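Side-chain contact in protein ShdD (Sedimentibacter hydroxybenzoicus, PDB 7AE5), which takes part in the non-oxidative decarboxylation and detoxification of phenolic compounds under anaerobic conditions, by a precise role that is unknown: residues Arg12-Ser17 against Trp23-Cys28. Sequence-based numbering, arbitrary orientation.
Sequences RKMVDS and WEVYVC. With ZN (zinc ion), chain Z.
Ser17 covers one face of the Trp23 indole. Its CB sits 3.5 Å from the centroid of the six-membered ring, almost on the ring normal, a CH-pi contact. Trp23 CG lies between the backbone N and the carbonyl carbon (chi1 44°), which lays a ring face against Ser17 CB. The indole NE1 is hydrogen-bonded to the backbone O of Lys57 in the phenolic acid decarboxylase chain. With Trp23 replaced by alanine, Ser17 CB would probably lose its ring and that Lys57 carbonyl its indole donor. Strands 11-16 and 24-28 form an antiparallel beta hairpin interrupted by a classic beta bulge. Met14 N bonds Val25 O at 2.7 Å, while Val15 N reaches the same oxygen only weakly. At the end of strand 24-28, Cys28 binds the zinc ion with Cys3, Cys6 and Cys31. Lys13 shares a face with Glu24 and Asp16. Its CB is 4.2 Å from Tyr26 CD1, and its CG is near Val25 O. Its CD meets Glu24 OE1 at 3.1 Å, and CE lies close to both oxygens of that carboxylate. The chain bends at chi2, chi3 and chi4, and NZ ends in a salt bridge to Asp16 OD1 (2.8 Å). Asp16 OD2 and Glu24 OE2 are only 2.7 Å apart, so one acid probably holds a proton. Their carboxylate planes stand 88° apart. On the other face, Val27 CG1 lies over the guanidinium of Arg12, whose NH2 forms a salt bridge with Asp173 of the decarboxylase chain.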
loop_
_atom_site.group_PDB
_atom_site.type_symbol
_atom_site.label_atom_id
_atom_site.label_comp_id
_atom_site.label_asym_id
_atom_site.label_seq_id
_atom_site.Cartn_x
_atom_site.Cartn_y
_atom_site.Cartn_z
ATOM N N ARG H 12 1.658 49.939 33.492
ATOM C CA ARG H 12 0.983 50.578 34.611
ATOM C C ARG H 12 0.557 49.516 35.614
ATOM O O ARG H 12 0.538 48.318 35.319
ATOM C CB ARG H 12 -0.234 51.388 34.149
ATOM C CG ARG H 12 -1.372 50.531 33.628
ATOM C CD ARG H 12 -2.566 51.377 33.222
ATOM N NE ARG H 12 -3.621 50.560 32.636
ATOM C CZ ARG H 12 -4.615 50.013 33.323
ATOM N NH1 ARG H 12 -4.736 50.194 34.628
ATOM N NH2 ARG H 12 -5.509 49.265 32.684
ATOM N N LYS H 13 0.213 49.973 36.815
ATOM C CA LYS H 13 -0.233 49.078 37.875
ATOM C C LYS H 13 -1.720 48.791 37.722
ATOM O O LYS H 13 -2.543 49.713 37.733
ATOM C CB LYS H 13 0.054 49.684 39.245
ATOM C CG LYS H 13 -0.570 48.901 40.382
ATOM C CD LYS H 13 0.317 48.913 41.603
ATOM C CE LYS H 13 0.371 50.292 42.230
ATOM N NZ LYS H 13 -0.985 50.744 42.639
ATOM N N MET H 14 -2.065 47.510 37.587
ATOM C CA MET H 14 -3.464 47.118 37.479
ATOM C C MET H 14 -4.159 47.178 38.835
ATOM O O MET H 14 -5.149 47.897 39.006
ATOM C CB MET H 14 -3.570 45.713 36.881
ATOM C CG MET H 14 -4.822 45.479 36.058
ATOM S SD MET H 14 -5.199 43.724 35.906
ATOM C CE MET H 14 -4.034 43.247 34.634
ATOM N N VAL H 15 -3.646 46.433 39.813
ATOM C CA VAL H 15 -4.268 46.346 41.128
ATOM C C VAL H 15 -3.191 46.140 42.180
ATOM O O VAL H 15 -2.103 45.631 41.896
ATOM C CB VAL H 15 -5.303 45.198 41.202
ATOM C CG1 VAL H 15 -6.640 45.631 40.622
ATOM C CG2 VAL H 15 -4.768 43.962 40.491
ATOM N N ASP H 16 -3.507 46.546 43.402
ATOM C CA ASP H 16 -2.784 46.117 44.586
ATOM C C ASP H 16 -3.442 44.863 45.151
ATOM O O ASP H 16 -4.575 44.522 44.808
ATOM C CB ASP H 16 -2.770 47.221 45.644
ATOM C CG ASP H 16 -1.566 48.128 45.523
ATOM O OD1 ASP H 16 -1.648 49.143 44.799
ATOM O OD2 ASP H 16 -0.542 47.834 46.172
ATOM N N SER H 17 -2.720 44.177 46.024
ATOM C CA SER H 17 -3.282 42.996 46.666
ATOM C C SER H 17 -4.427 43.414 47.584
ATOM O O SER H 17 -4.257 44.328 48.399
ATOM C CB SER H 17 -2.212 42.245 47.454
ATOM O OG SER H 17 -1.528 43.113 48.340
ATOM N N TRP H 23 1.565 41.912 47.228
ATOM C CA TRP H 23 1.991 42.001 45.837
ATOM C C TRP H 23 1.190 43.073 45.113
ATOM O O TRP H 23 0.222 43.629 45.639
ATOM C CB TRP H 23 1.836 40.654 45.122
ATOM C CG TRP H 23 0.540 39.957 45.420
ATOM C CD1 TRP H 23 0.359 38.895 46.254
ATOM C CD2 TRP H 23 -0.753 40.266 44.880
ATOM N NE1 TRP H 23 -0.964 38.525 46.273
ATOM C CE2 TRP H 23 -1.667 39.351 45.437
ATOM C CE3 TRP H 23 -1.225 41.228 43.980
ATOM C CZ2 TRP H 23 -3.025 39.368 45.127
ATOM C CZ3 TRP H 23 -2.573 41.243 43.674
ATOM C CH2 TRP H 23 -3.458 40.318 44.245
ATOM N N GLU H 24 1.622 43.351 43.885
ATOM C CA GLU H 24 0.901 44.176 42.931
ATOM C C GLU H 24 0.879 43.441 41.599
ATOM O O GLU H 24 1.651 42.506 41.376
ATOM C CB GLU H 24 1.555 45.559 42.768
ATOM C CG GLU H 24 2.173 46.105 44.055
ATOM C CD GLU H 24 2.311 47.621 44.066
ATOM O OE1 GLU H 24 2.896 48.170 43.104
ATOM O OE2 GLU H 24 1.856 48.260 45.042
ATOM N N VAL H 25 -0.017 43.862 40.712
ATOM C CA VAL H 25 -0.123 43.290 39.375
ATOM C C VAL H 25 0.064 44.404 38.358
ATOM O O VAL H 25 -0.612 45.438 38.430
ATOM C CB VAL H 25 -1.466 42.572 39.156
ATOM C CG1 VAL H 25 -1.477 41.890 37.799
ATOM C CG2 VAL H 25 -1.712 41.559 40.260
ATOM N N TYR H 26 0.975 44.194 37.415
ATOM C CA TYR H 26 1.262 45.146 36.355
ATOM C C TYR H 26 0.733 44.615 35.031
ATOM O O TYR H 26 0.561 43.407 34.851
ATOM C CB TYR H 26 2.767 45.415 36.262
ATOM C CG TYR H 26 3.374 45.797 37.591
ATOM C CD1 TYR H 26 3.200 47.071 38.112
ATOM C CD2 TYR H 26 4.103 44.878 38.334
ATOM C CE1 TYR H 26 3.746 47.424 39.330
ATOM C CE2 TYR H 26 4.652 45.222 39.554
ATOM C CZ TYR H 26 4.470 46.495 40.047
ATOM O OH TYR H 26 5.015 46.841 41.261
ATOM N N VAL H 27 0.465 45.532 34.105
ATOM C CA VAL H 27 -0.065 45.179 32.791
ATOM C C VAL H 27 0.540 46.107 31.746
ATOM O O VAL H 27 0.649 47.320 31.959
ATOM C CB VAL H 27 -1.610 45.232 32.760
ATOM C CG1 VAL H 27 -2.121 46.605 33.184
ATOM C CG2 VAL H 27 -2.139 44.848 31.378
ATOM N N CYS H 28 0.946 45.526 30.622
ATOM C CA CYS H 28 1.490 46.293 29.513
ATOM C C CYS H 28 0.357 46.916 28.710
ATOM O O CYS H 28 -0.622 46.241 28.377
ATOM C CB CYS H 28 2.344 45.391 28.623
ATOM S SG CYS H 28 2.896 46.151 27.089
HETATM ZN ZN ZN Z . 4.021 44.235 26.379
#